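Local coordinates for phosphoenolpyruvate--protein phosphotransferase (Escherichia coli, PDB 5T12) that probably passes the phosphoryl group of phosphoenolpyruvate to the carrier protein NPr in nitrogen-metabolic phosphotransfer, represented here by its enzyme I-type N-terminal (EIN) domain, at residues 26-31 with 102-107; 109-114 with 128-133; 52-57 with 74-79; 136-141 with 168-173. The protein carries 1 engineered substitution. All coordinates share one frame; numbering follows the deposited sequence.

From the N terminus, the chain leaves strand 11-18 and enters the loop with residues 26-31, which interaction 1 ties to helix 99-115, closing a mostly helical excursion of some 70 residues. Nested inside it, interaction 3 joins helices 36-61 and 68-80. Interaction 2 follows in series: helix 99-115, already used by interaction 1, packs against helix 126-140. That helix then carries interaction 4, where its C-terminal end meets the loop before strand 174-179. None of the closures cross. Interactions 1 to 3 hold the helical part together, with Tyr76 OH and Asp128 OD2 linking interactions 3 and 2, while interaction 4 joins it to the sheet-containing part.

Interaction 1 of 4, residues 26-31 with 102-107; sequences EQVYQA and AVKTVI
Lys104 reaches from helix 99-115 across Val28 and ends on that residue's own carbonyl oxygen. The lysine CG stands anti to the backbone N (chi1 179°) and every later torsion is extended, which gives a straight arm directed out from the helix toward the loop. Its CB starts the contact beside Val28 CG1, at 4.0 Å. Two carbons further on, CD lies 3.7 Å from Val28 CB and 3.8 Å from Val28 CG1, where the valine and the lysine pass alongside, pointing opposite ways. CE moves on from the valine side chain to its peptide group, 3.7 Å from Val28 O. The ammonium atom NZ then donates a hydrogen bond of 2.7 Å to Val28 O; the C=O...N angle is 153° and the donor is tilted only 15° from the carbonyl plane. Val28 also touches Leu137 of helix 126-140, and the loop thus lies along the outside of two helices of the helical subdomain. The contact therefore divides one amphipathic chain: methylenes pack on valine, while the ammonium group donates to main-chain oxygens, Val28 O firmly and Met25 O weakly, and so fastens the loop to the helix.

Interaction 2 of 4, residues 109-114 with 128-133; sequences KFAEQF and DLRALG
Arg130 lays its guanidinium flat over the methyl group of Ala111, with Ala111 CB centred on one guanidinium face, 3.8 Å from Arg130 CZ. The arginine CG stands anti to the carbonyl carbon (chi1 -59°) and the chain is extended from there to NE, which brings CG within 4.0 Å of Ala111 CB as well. The acid Glu112 lies beyond, its OE1 4.9 Å from Arg130 NH2: not in contact, though the opposite charges may still attract weakly. Helices 99-115 and 126-140 run antiparallel here, at 168° with segment axes 9.2 Å apart, as a neighbouring pair in the helical subdomain of the EIN domain. A serine in place of the arginine would probably leave the Ala111 methyl without its flat cover and Glu112 without this nearby positive charge. One turn away along helix 99-115, Phe114 offers a ring face to the Leu129 branch CD2, which approaches its CE2 to 4.4 Å. Between these two contacts, Ala111 CB meets Leu129 CB at 4.3 Å, and Leu129 leans further onto Leu79 of helix 68-80.

Interaction 3 of 4, residues 52-57 with 74-79; sequences NEFRRY and DLYSHL
Phe54 brings its ring carbons CD2 and CE2 obliquely against the CB of Tyr76, each 3.6 Å away. The rings do not stack: Phe54 CE2 arrives at the tyrosine edge, near its plane, 4.0 Å from Tyr76 CD2. Tyr76 CG lies anti to its carbonyl carbon (chi1 -73°), and from there the ring leads away from Phe54, so the contact falls on the base of the tyrosine and leaves its hydroxyl to bond with Asp128. Nearer the backbone, Phe54 CB rests on Ser77 CB at 3.7 Å, and the same serine carbon lies near the backbone N of Arg55. With so small a residue at the crossing, the backbones come close: the CA atoms of Phe54 and Ser77 are 5.2 Å apart and the segment axes 8.2 Å. Ser77 OG stands between the backbone N and carbonyl carbon (chi1 59°), and it is CB that meets Phe54. The packing is thus essentially apolar. Helices 36-61 and 68-80, consecutive in the chain and inclined at 161°, form an antiparallel helical hairpin, a feature of the carrier-binding helical subdomain in related phosphotransferases. Phe73 stacks on the Phe54 ring, while helix 126-140 packs alongside both partners, its Leu132 touching Phe54 and Tyr76 and its Arg135 forming a salt bridge with Glu53.

Interaction 4 of 4, residues 136-141 with 168-173; sequences LLFHLD and ELPQDR
Phe138 packs its ring on the main chain of residues 168-170, and the contact is made by van der Waals packing of the ring on peptide groups. Three successive ring carbons follow the loop: CD1 lies 3.9 Å from Glu168 C, CE1 the same distance from Leu169 C, and CZ 3.9 Å from Pro170 CA. The approach is oblique, and the sole side-chain pair is Phe138 CZ with Pro170 CB, at 4.0 Å. The phenylalanine CG is anti to the backbone N (chi1 180°), which carries the ring out from helix 126-140 to the loop. Cutting this side chain back to a methyl, as an alanine here would do, is likely to open a gap beside the backbone and cost the helix its packing hold on the loop. The polar ties come from residues just ahead on the same helix: Gln134 NE2 bonds with Glu168 OE2, and Arg135 NH1 with Leu169 O. Arg135 also forms a cation-pi contact with Phe138, so one guanidinium serves both ring and loop. Beyond the loop, Leu169 touches Leu156 of strand 154-158 and Pro170 touches Trp150, placing the contact where the helical part meets the sheet of the part matching the PEP-utilising enzyme mobile domain. Its chemistry implies a joint in which an aromatic ring supplies the packing against peptide groups, while neighbouring polar side chains probably fix the loop's position along the helix.

Interaction 1 of 4, residues 26-31 with 102-107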
loop_
_atom_site.group_PDB
_atom_site.type_symbol
_atom_site.label_atom_id
_atom_site.label_comp_id
_atom_site.label_asym_id
_atom_site.label_seq_id
_atom_site.Cartn_x
_atom_site.Cartn_y
_atom_site.Cartn_z
ATOM N N GLU A 26 -7.694 10.454 5.312
ATOM C CA GLU A 26 -9.035 10.974 5.544
ATOM C C GLU A 26 -9.495 10.839 6.990
ATOM O O GLU A 26 -10.527 11.418 7.345
ATOM C CB GLU A 26 -10.041 10.277 4.625
ATOM C CG GLU A 26 -9.802 10.520 3.143
ATOM C CD GLU A 26 -10.953 10.039 2.281
ATOM O OE1 GLU A 26 -12.079 9.919 2.806
ATOM O OE2 GLU A 26 -10.732 9.779 1.079
ATOM N N GLN A 27 -8.773 10.096 7.828
ATOM C CA GLN A 27 -9.126 9.966 9.236
ATOM C C GLN A 27 -8.179 10.733 10.150
ATOM O O GLN A 27 -8.222 10.545 11.370
ATOM C CB GLN A 27 -9.188 8.489 9.641
ATOM C CG GLN A 27 -7.866 7.743 9.602
ATOM C CD GLN A 27 -8.053 6.248 9.779
ATOM O OE1 GLN A 27 -8.969 5.655 9.208
ATOM N NE2 GLN A 27 -7.192 5.632 10.581
ATOM N N VAL A 28 -7.328 11.588 9.594
ATOM C CA VAL A 28 -6.538 12.528 10.380
ATOM C C VAL A 28 -7.370 13.784 10.594
ATOM O O VAL A 28 -7.987 14.298 9.654
ATOM C CB VAL A 28 -5.209 12.859 9.680
ATOM C CG1 VAL A 28 -4.527 14.041 10.357
ATOM C CG2 VAL A 28 -4.291 11.652 9.683
ATOM N N TYR A 29 -7.402 14.270 11.830
ATOM C CA TYR A 29 -8.109 15.494 12.167
ATOM C C TYR A 29 -7.146 16.481 12.811
ATOM O O TYR A 29 -6.110 16.099 13.361
ATOM C CB TYR A 29 -9.292 15.221 13.106
ATOM C CG TYR A 29 -8.918 14.529 14.398
ATOM C CD1 TYR A 29 -8.928 13.144 14.495
ATOM C CD2 TYR A 29 -8.561 15.261 15.524
ATOM C CE1 TYR A 29 -8.589 12.507 15.672
ATOM C CE2 TYR A 29 -8.220 14.633 16.706
ATOM C CZ TYR A 29 -8.236 13.256 16.774
ATOM O OH TYR A 29 -7.897 12.623 17.948
ATOM N N GLN A 30 -7.503 17.761 12.737
ATOM C CA GLN A 30 -6.666 18.800 13.323
ATOM C C GLN A 30 -6.612 18.634 14.835
ATOM O O GLN A 30 -7.647 18.608 15.505
ATOM C CB GLN A 30 -7.197 20.184 12.952
ATOM C CG GLN A 30 -6.373 21.321 13.532
ATOM C CD GLN A 30 -6.566 22.630 12.792
ATOM O OE1 GLN A 30 -5.683 23.487 12.786
ATOM N NE2 GLN A 30 -7.726 22.793 12.164
ATOM N N ALA A 31 -5.403 18.512 15.371
ATOM C CA ALA A 31 -5.207 18.313 16.797
ATOM C C ALA A 31 -4.161 19.289 17.306
ATOM O O ALA A 31 -3.147 19.531 16.644
ATOM C CB ALA A 31 -4.786 16.872 17.107
ATOM N N ALA A 102 0.119 17.903 10.327
ATOM C CA ALA A 102 1.106 18.601 9.510
ATOM C C ALA A 102 1.376 17.849 8.214
ATOM O O ALA A 102 1.576 18.464 7.160
ATOM C CB ALA A 102 2.399 18.794 10.302
ATOM N N VAL A 103 1.385 16.516 8.273
ATOM C CA VAL A 103 1.552 15.724 7.059
ATOM C C VAL A 103 0.321 15.847 6.170
ATOM O O VAL A 103 0.434 16.011 4.950
ATOM C CB VAL A 103 1.852 14.257 7.417
ATOM C CG1 VAL A 103 1.793 13.380 6.177
ATOM C CG2 VAL A 103 3.213 14.143 8.082
ATOM N N LYS A 104 -0.873 15.784 6.766
ATOM C CA LYS A 104 -2.097 15.908 5.980
ATOM C C LYS A 104 -2.196 17.279 5.325
ATOM O O LYS A 104 -2.627 17.394 4.171
ATOM C CB LYS A 104 -3.319 15.647 6.863
ATOM C CG LYS A 104 -4.648 15.775 6.134
ATOM C CD LYS A 104 -5.816 15.410 7.034
ATOM C CE LYS A 104 -7.132 15.455 6.275
ATOM N NZ LYS A 104 -8.267 14.948 7.094
ATOM N N THR A 105 -1.789 18.329 6.039
ATOM C CA THR A 105 -1.883 19.681 5.497
ATOM C C THR A 105 -0.942 19.867 4.311
ATOM O O THR A 105 -1.351 20.363 3.255
ATOM C CB THR A 105 -1.577 20.706 6.589
ATOM O OG1 THR A 105 -2.500 20.543 7.674
ATOM C CG2 THR A 105 -1.693 22.120 6.040
ATOM N N VAL A 106 0.321 19.467 4.466
ATOM C CA VAL A 106 1.311 19.705 3.419
ATOM C C VAL A 106 1.005 18.862 2.185
ATOM O O VAL A 106 1.024 19.362 1.055
ATOM C CB VAL A 106 2.729 19.435 3.951
ATOM C CG1 VAL A 106 3.733 19.429 2.810
ATOM C CG2 VAL A 106 3.108 20.477 4.991
ATOM N N ILE A 107 0.715 17.574 2.383
ATOM C CA ILE A 107 0.537 16.668 1.249
ATOM C C ILE A 107 -0.678 17.075 0.423
ATOM O O ILE A 107 -0.617 17.144 -0.810
ATOM C CB ILE A 107 0.435 15.208 1.734
ATOM C CG1 ILE A 107 1.823 14.558 1.784
ATOM C CG2 ILE A 107 -0.482 14.396 0.830
ATOM C CD1 ILE A 107 2.729 15.087 2.876
#

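Interaction 2 of 4, residues 109-114 with 128-133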
loop_
_atom_site.group_PDB
_atom_site.type_symbol
_atom_site.label_atom_id
_atom_site.label_comp_id
_atom_site.label_asym_id
_atom_site.label_seq_id
_atom_site.Cartn_x
_atom_site.Cartn_y
_atom_site.Cartn_z
ATOM N N LYS A 109 -2.121 20.012 0.289
ATOM C CA LYS A 109 -1.877 21.306 -0.341
ATOM C C LYS A 109 -1.106 21.148 -1.645
ATOM O O LYS A 109 -1.425 21.799 -2.647
ATOM C CB LYS A 109 -1.124 22.225 0.622
ATOM C CG LYS A 109 -0.590 23.501 -0.014
ATOM C CD LYS A 109 -0.306 24.567 1.035
ATOM C CE LYS A 109 1.124 25.080 0.949
ATOM N NZ LYS A 109 2.116 24.050 1.364
ATOM N N PHE A 110 -0.092 20.281 -1.656
ATOM C CA PHE A 110 0.705 20.097 -2.862
ATOM C C PHE A 110 0.043 19.147 -3.851
ATOM O O PHE A 110 0.212 19.311 -5.065
ATOM C CB PHE A 110 2.104 19.603 -2.499
ATOM C CG PHE A 110 3.001 20.679 -1.958
ATOM C CD1 PHE A 110 3.500 21.662 -2.797
ATOM C CD2 PHE A 110 3.340 20.713 -0.616
ATOM C CE1 PHE A 110 4.323 22.658 -2.308
ATOM C CE2 PHE A 110 4.165 21.708 -0.120
ATOM C CZ PHE A 110 4.656 22.682 -0.970
ATOM N N ALA A 111 -0.707 18.158 -3.362
ATOM C CA ALA A 111 -1.459 17.296 -4.268
ATOM C C ALA A 111 -2.509 18.093 -5.028
ATOM O O ALA A 111 -2.753 17.844 -6.215
ATOM C CB ALA A 111 -2.109 16.150 -3.492
ATOM N N GLU A 112 -3.143 19.058 -4.358
ATOM C CA GLU A 112 -4.094 19.934 -5.034
ATOM C C GLU A 112 -3.410 20.749 -6.124
ATOM O O GLU A 112 -3.944 20.902 -7.228
ATOM C CB GLU A 112 -4.772 20.852 -4.017
ATOM C CG GLU A 112 -5.996 20.247 -3.357
ATOM C CD GLU A 112 -6.276 20.837 -1.991
ATOM O OE1 GLU A 112 -6.890 20.138 -1.157
ATOM O OE2 GLU A 112 -5.876 21.995 -1.744
ATOM N N GLN A 113 -2.220 21.279 -5.830
ATOM C CA GLN A 113 -1.512 22.091 -6.814
ATOM C C GLN A 113 -1.100 21.262 -8.024
ATOM O O GLN A 113 -1.167 21.740 -9.163
ATOM C CB GLN A 113 -0.293 22.753 -6.172
ATOM C CG GLN A 113 -0.640 23.788 -5.111
ATOM C CD GLN A 113 0.586 24.344 -4.413
ATOM O OE1 GLN A 113 1.703 24.256 -4.926
ATOM N NE2 GLN A 113 0.384 24.918 -3.233
ATOM N N PHE A 114 -0.672 20.017 -7.799
ATOM C CA PHE A 114 -0.321 19.145 -8.915
ATOM C C PHE A 114 -1.543 18.807 -9.760
ATOM O O PHE A 114 -1.457 18.752 -10.993
ATOM C CB PHE A 114 0.343 17.868 -8.397
ATOM C CG PHE A 114 1.822 18.002 -8.170
ATOM C CD1 PHE A 114 2.317 18.877 -7.216
ATOM C CD2 PHE A 114 2.719 17.243 -8.904
ATOM C CE1 PHE A 114 3.677 18.998 -7.004
ATOM C CE2 PHE A 114 4.081 17.360 -8.695
ATOM C CZ PHE A 114 4.559 18.238 -7.744
ATOM N N ASP A 128 0.436 10.134 -6.490
ATOM C CA ASP A 128 1.666 9.671 -5.856
ATOM C C ASP A 128 1.951 10.443 -4.577
ATOM O O ASP A 128 2.420 9.871 -3.586
ATOM C CB ASP A 128 2.841 9.802 -6.825
ATOM C CG ASP A 128 2.684 8.937 -8.055
ATOM O OD1 ASP A 128 1.533 8.595 -8.399
ATOM O OD2 ASP A 128 3.711 8.602 -8.680
ATOM N N LEU A 129 1.678 11.750 -4.582
ATOM C CA LEU A 129 1.925 12.563 -3.396
ATOM C C LEU A 129 1.051 12.117 -2.232
ATOM O O LEU A 129 1.509 12.081 -1.083
ATOM C CB LEU A 129 1.688 14.040 -3.713
ATOM C CG LEU A 129 2.876 14.838 -4.260
ATOM C CD1 LEU A 129 4.034 14.807 -3.275
ATOM C CD2 LEU A 129 3.316 14.329 -5.627
ATOM N N ARG A 130 -0.208 11.770 -2.506
ATOM C CA ARG A 130 -1.072 11.256 -1.448
ATOM C C ARG A 130 -0.564 9.916 -0.934
ATOM O O ARG A 130 -0.661 9.625 0.264
ATOM C CB ARG A 130 -2.509 11.132 -1.953
ATOM C CG ARG A 130 -3.105 12.442 -2.440
ATOM C CD ARG A 130 -4.610 12.340 -2.627
ATOM N NE ARG A 130 -5.168 13.581 -3.156
ATOM C CZ ARG A 130 -5.474 14.639 -2.413
ATOM N NH1 ARG A 130 -5.276 14.612 -1.102
ATOM N NH2 ARG A 130 -5.977 15.728 -2.979
ATOM N N ALA A 131 -0.013 9.089 -1.827
ATOM C CA ALA A 131 0.565 7.818 -1.404
ATOM C C ALA A 131 1.764 8.037 -0.490
ATOM O O ALA A 131 1.921 7.341 0.519
ATOM C CB ALA A 131 0.964 6.990 -2.625
ATOM N N LEU A 132 2.625 9.002 -0.832
ATOM C CA LEU A 132 3.749 9.329 0.040
ATOM C C LEU A 132 3.265 9.837 1.391
ATOM O O LEU A 132 3.858 9.524 2.431
ATOM C CB LEU A 132 4.655 10.364 -0.628
ATOM C CG LEU A 132 5.867 9.841 -1.405
ATOM C CD1 LEU A 132 5.443 8.961 -2.571
ATOM C CD2 LEU A 132 6.733 10.995 -1.889
ATOM N N GLY A 133 2.187 10.624 1.397
ATOM C CA GLY A 133 1.602 11.043 2.659
ATOM C C GLY A 133 1.029 9.880 3.442
ATOM O O GLY A 133 1.177 9.809 4.664
#

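Interaction 3 of 4, residues 52-57 with 74-79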
loop_
_atom_site.group_PDB
_atom_site.type_symbol
_atom_site.label_atom_id
_atom_site.label_comp_id
_atom_site.label_asym_id
_atom_site.label_seq_id
_atom_site.Cartn_x
_atom_site.Cartn_y
_atom_site.Cartn_z
ATOM N N ASN A 52 14.509 6.168 3.725
ATOM C CA ASN A 52 15.274 4.927 3.717
ATOM C C ASN A 52 14.505 3.813 3.020
ATOM O O ASN A 52 15.075 3.061 2.225
ATOM C CB ASN A 52 15.633 4.518 5.146
ATOM C CG ASN A 52 16.823 5.285 5.692
ATOM O OD1 ASN A 52 17.870 5.370 5.052
ATOM N ND2 ASN A 52 16.665 5.852 6.882
ATOM N N GLU A 53 13.202 3.706 3.294
ATOM C CA GLU A 53 12.392 2.661 2.675
ATOM C C GLU A 53 12.406 2.784 1.156
ATOM O O GLU A 53 12.638 1.800 0.442
ATOM C CB GLU A 53 10.962 2.727 3.212
ATOM C CG GLU A 53 10.123 1.497 2.914
ATOM C CD GLU A 53 8.739 1.574 3.529
ATOM O OE1 GLU A 53 8.131 2.664 3.492
ATOM O OE2 GLU A 53 8.263 0.547 4.056
ATOM N N PHE A 54 12.167 3.994 0.642
ATOM C CA PHE A 54 12.247 4.221 -0.798
ATOM C C PHE A 54 13.651 3.968 -1.331
ATOM O O PHE A 54 13.818 3.642 -2.511
ATOM C CB PHE A 54 11.808 5.648 -1.127
ATOM C CG PHE A 54 10.327 5.800 -1.309
ATOM C CD1 PHE A 54 9.464 5.673 -0.232
ATOM C CD2 PHE A 54 9.797 6.077 -2.557
ATOM C CE1 PHE A 54 8.099 5.814 -0.401
ATOM C CE2 PHE A 54 8.433 6.217 -2.732
ATOM C CZ PHE A 54 7.583 6.087 -1.652
ATOM N N ARG A 55 14.669 4.109 -0.479
ATOM C CA ARG A 55 16.044 3.924 -0.929
ATOM C C ARG A 55 16.329 2.459 -1.250
ATOM O O ARG A 55 16.953 2.149 -2.271
ATOM C CB ARG A 55 17.015 4.456 0.128
ATOM C CG ARG A 55 18.249 5.150 -0.444
ATOM C CD ARG A 55 19.080 5.859 0.628
ATOM N NE ARG A 55 18.553 7.178 0.979
ATOM C CZ ARG A 55 18.120 7.516 2.191
ATOM N NH1 ARG A 55 18.156 6.635 3.177
ATOM N NH2 ARG A 55 17.658 8.740 2.418
ATOM N N ARG A 56 15.871 1.539 -0.393
ATOM C CA ARG A 56 16.132 0.123 -0.633
ATOM C C ARG A 56 15.253 -0.437 -1.744
ATOM O O ARG A 56 15.684 -1.333 -2.477
ATOM C CB ARG A 56 15.923 -0.695 0.643
ATOM C CG ARG A 56 15.691 0.113 1.904
ATOM C CD ARG A 56 16.994 0.621 2.505
ATOM N NE ARG A 56 17.227 0.068 3.834
ATOM C CZ ARG A 56 17.949 -1.022 4.070
ATOM N NH1 ARG A 56 18.112 -1.460 5.311
ATOM N NH2 ARG A 56 18.513 -1.676 3.063
ATOM N N TYR A 57 14.021 0.062 -1.875
ATOM C CA TYR A 57 13.128 -0.450 -2.909
ATOM C C TYR A 57 13.685 -0.175 -4.301
ATOM O O TYR A 57 13.703 -1.068 -5.155
ATOM C CB TYR A 57 11.734 0.155 -2.747
ATOM C CG TYR A 57 10.870 -0.571 -1.738
ATOM C CD1 TYR A 57 11.088 -1.913 -1.448
ATOM C CD2 TYR A 57 9.839 0.082 -1.076
ATOM C CE1 TYR A 57 10.303 -2.583 -0.527
ATOM C CE2 TYR A 57 9.047 -0.581 -0.153
ATOM C CZ TYR A 57 9.284 -1.912 0.115
ATOM O OH TYR A 57 8.500 -2.574 1.032
ATOM N N ASP A 74 13.491 6.301 -6.780
ATOM C CA ASP A 74 14.721 7.020 -6.463
ATOM C C ASP A 74 14.459 8.512 -6.299
ATOM O O ASP A 74 14.973 9.140 -5.366
ATOM C CB ASP A 74 15.767 6.778 -7.551
ATOM C CG ASP A 74 17.115 7.378 -7.203
ATOM O OD1 ASP A 74 17.522 7.284 -6.027
ATOM O OD2 ASP A 74 17.765 7.948 -8.104
ATOM N N LEU A 75 13.659 9.095 -7.197
ATOM C CA LEU A 75 13.331 10.513 -7.094
ATOM C C LEU A 75 12.539 10.810 -5.828
ATOM O O LEU A 75 12.762 11.834 -5.173
ATOM C CB LEU A 75 12.547 10.961 -8.328
ATOM C CG LEU A 75 13.290 10.954 -9.664
ATOM C CD1 LEU A 75 12.369 11.392 -10.791
ATOM C CD2 LEU A 75 14.514 11.851 -9.590
ATOM N N TYR A 76 11.609 9.924 -5.465
ATOM C CA TYR A 76 10.783 10.168 -4.287
ATOM C C TYR A 76 11.584 10.043 -2.998
ATOM O O TYR A 76 11.243 10.682 -1.995
ATOM C CB TYR A 76 9.588 9.216 -4.274
ATOM C CG TYR A 76 8.536 9.575 -5.296
ATOM C CD1 TYR A 76 8.418 10.877 -5.764
ATOM C CD2 TYR A 76 7.663 8.618 -5.795
ATOM C CE1 TYR A 76 7.463 11.218 -6.698
ATOM C CE2 TYR A 76 6.701 8.950 -6.731
ATOM C CZ TYR A 76 6.607 10.252 -7.179
ATOM O OH TYR A 76 5.655 10.595 -8.111
ATOM N N SER A 77 12.644 9.231 -2.999
ATOM C CA SER A 77 13.529 9.183 -1.841
ATOM C C SER A 77 14.270 10.501 -1.656
ATOM O O SER A 77 14.582 10.884 -0.523
ATOM C CB SER A 77 14.517 8.026 -1.979
ATOM O OG SER A 77 15.296 8.155 -3.154
ATOM N N HIS A 78 14.556 11.207 -2.754
ATOM C CA HIS A 78 15.171 12.526 -2.658
ATOM C C HIS A 78 14.154 13.583 -2.248
ATOM O O HIS A 78 14.483 14.500 -1.487
ATOM C CB HIS A 78 15.825 12.899 -3.989
ATOM C CG HIS A 78 17.019 12.062 -4.331
ATOM N ND1 HIS A 78 17.320 11.685 -5.621
ATOM C CD2 HIS A 78 17.991 11.535 -3.549
ATOM C CE1 HIS A 78 18.422 10.957 -5.620
ATOM N NE2 HIS A 78 18.850 10.852 -4.375
ATOM N N LEU A 79 12.920 13.475 -2.748
ATOM C CA LEU A 79 11.865 14.385 -2.314
ATOM C C LEU A 79 11.577 14.218 -0.827
ATOM O O LEU A 79 11.296 15.197 -0.126
ATOM C CB LEU A 79 10.597 14.146 -3.135
ATOM C CG LEU A 79 9.349 14.952 -2.764
ATOM C CD1 LEU A 79 9.563 16.435 -3.029
ATOM C CD2 LEU A 79 8.130 14.438 -3.517
#

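Interaction 4 of 4, residues 136-141 with 168-173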
loop_
_atom_site.group_PDB
_atom_site.type_symbol
_atom_site.label_atom_id
_atom_site.label_comp_id
_atom_site.label_asym_id
_atom_site.label_seq_id
_atom_site.Cartn_x
_atom_site.Cartn_y
_atom_site.Cartn_z
ATOM N N LEU A 136 3.924 8.241 5.012
ATOM C CA LEU A 136 4.397 9.030 6.146
ATOM C C LEU A 136 3.559 8.754 7.388
ATOM O O LEU A 136 4.095 8.566 8.487
ATOM C CB LEU A 136 4.371 10.519 5.794
ATOM C CG LEU A 136 5.716 11.195 5.518
ATOM C CD1 LEU A 136 6.588 10.314 4.642
ATOM C CD2 LEU A 136 5.508 12.555 4.870
ATOM N N LEU A 137 2.232 8.724 7.229
ATOM C CA LEU A 137 1.355 8.392 8.346
ATOM C C LEU A 137 1.558 6.954 8.807
ATOM O O LEU A 137 1.350 6.645 9.987
ATOM C CB LEU A 137 -0.104 8.621 7.953
ATOM C CG LEU A 137 -0.506 10.050 7.582
ATOM C CD1 LEU A 137 -1.961 10.099 7.141
ATOM C CD2 LEU A 137 -0.264 10.986 8.752
ATOM N N PHE A 138 1.963 6.067 7.895
ATOM C CA PHE A 138 2.191 4.673 8.260
ATOM C C PHE A 138 3.305 4.545 9.291
ATOM O O PHE A 138 3.201 3.752 10.234
ATOM C CB PHE A 138 2.519 3.854 7.010
ATOM C CG PHE A 138 2.779 2.402 7.286
ATOM C CD1 PHE A 138 1.726 1.521 7.462
ATOM C CD2 PHE A 138 4.074 1.914 7.362
ATOM C CE1 PHE A 138 1.954 0.184 7.713
ATOM C CE2 PHE A 138 4.311 0.574 7.615
ATOM C CZ PHE A 138 3.249 -0.293 7.790
ATOM N N HIS A 139 4.380 5.318 9.130
ATOM C CA HIS A 139 5.505 5.239 10.052
ATOM C C HIS A 139 5.275 6.024 11.336
ATOM O O HIS A 139 6.002 5.812 12.313
ATOM C CB HIS A 139 6.783 5.727 9.366
ATOM C CG HIS A 139 7.203 4.882 8.204
ATOM N ND1 HIS A 139 7.098 5.308 6.897
ATOM C CD2 HIS A 139 7.722 3.633 8.152
ATOM C CE1 HIS A 139 7.539 4.359 6.091
ATOM N NE2 HIS A 139 7.923 3.333 6.827
ATOM N N LEU A 140 4.290 6.924 11.358
ATOM C CA LEU A 140 3.963 7.621 12.597
ATOM C C LEU A 140 3.218 6.715 13.569
ATOM O O LEU A 140 3.315 6.899 14.787
ATOM C CB LEU A 140 3.134 8.871 12.295
ATOM C CG LEU A 140 3.846 10.009 11.562
ATOM C CD1 LEU A 140 2.869 11.125 11.228
ATOM C CD2 LEU A 140 5.002 10.539 12.396
ATOM N N ASP A 141 2.486 5.731 13.051
ATOM C CA ASP A 141 1.681 4.814 13.848
ATOM C C ASP A 141 2.506 3.714 14.510
ATOM O O ASP A 141 1.928 2.806 15.116
ATOM C CB ASP A 141 0.597 4.187 12.963
ATOM C CG ASP A 141 -0.706 3.942 13.704
ATOM O OD1 ASP A 141 -0.671 3.432 14.843
ATOM O OD2 ASP A 141 -1.773 4.265 13.139
ATOM N N GLU A 168 -0.573 1.952 3.064
ATOM C CA GLU A 168 -0.946 1.772 4.461
ATOM C C GLU A 168 -0.974 0.298 4.857
ATOM O O GLU A 168 -1.754 -0.104 5.725
ATOM C CB GLU A 168 -2.294 2.433 4.752
ATOM C CG GLU A 168 -3.389 2.155 3.730
ATOM C CD GLU A 168 -4.702 2.833 4.084
ATOM O OE1 GLU A 168 -5.170 2.665 5.229
ATOM O OE2 GLU A 168 -5.262 3.543 3.221
ATOM N N LEU A 169 -0.121 -0.516 4.236
ATOM C CA LEU A 169 -0.035 -1.938 4.526
ATOM C C LEU A 169 1.404 -2.326 4.838
ATOM O O LEU A 169 2.338 -1.819 4.204
ATOM C CB LEU A 169 -0.544 -2.778 3.345
ATOM C CG LEU A 169 -2.010 -2.603 2.950
ATOM C CD1 LEU A 169 -2.336 -3.459 1.738
ATOM C CD2 LEU A 169 -2.924 -2.948 4.114
ATOM N N PRO A 170 1.615 -3.215 5.809
ATOM C CA PRO A 170 2.967 -3.731 6.063
ATOM C C PRO A 170 3.326 -4.810 5.047
ATOM O O PRO A 170 2.529 -5.709 4.771
ATOM C CB PRO A 170 2.867 -4.305 7.480
ATOM C CG PRO A 170 1.429 -4.695 7.613
ATOM C CD PRO A 170 0.638 -3.701 6.800
ATOM N N GLN A 171 4.536 -4.715 4.489
ATOM C CA GLN A 171 4.948 -5.671 3.464
ATOM C C GLN A 171 5.137 -7.067 4.042
ATOM O O GLN A 171 4.765 -8.061 3.408
ATOM C CB GLN A 171 6.235 -5.206 2.786
ATOM C CG GLN A 171 6.866 -6.272 1.897
ATOM C CD GLN A 171 8.152 -5.814 1.242
ATOM O OE1 GLN A 171 9.228 -5.886 1.837
ATOM N NE2 GLN A 171 8.048 -5.345 0.004
ATOM N N ASP A 172 5.718 -7.163 5.242
ATOM C CA ASP A 172 6.036 -8.467 5.816
ATOM C C ASP A 172 4.791 -9.326 6.000
ATOM O O ASP A 172 4.867 -10.557 5.909
ATOM C CB ASP A 172 6.757 -8.288 7.151
ATOM C CG ASP A 172 5.994 -7.392 8.107
ATOM O OD1 ASP A 172 5.524 -6.320 7.671
ATOM O OD2 ASP A 172 5.858 -7.764 9.291
ATOM N N ARG A 173 3.641 -8.702 6.246
ATOM C CA ARG A 173 2.403 -9.438 6.460
ATOM C C ARG A 173 1.614 -9.658 5.177
ATOM O O ARG A 173 0.880 -10.646 5.073
ATOM C CB ARG A 173 1.528 -8.701 7.477
ATOM C CG ARG A 173 2.180 -8.511 8.835
ATOM C CD ARG A 173 1.173 -7.982 9.838
ATOM N NE ARG A 173 1.466 -8.426 11.197
ATOM C CZ ARG A 173 1.828 -7.618 12.187
ATOM N NH1 ARG A 173 1.933 -6.314 11.977
ATOM N NH2 ARG A 173 2.075 -8.115 13.391
#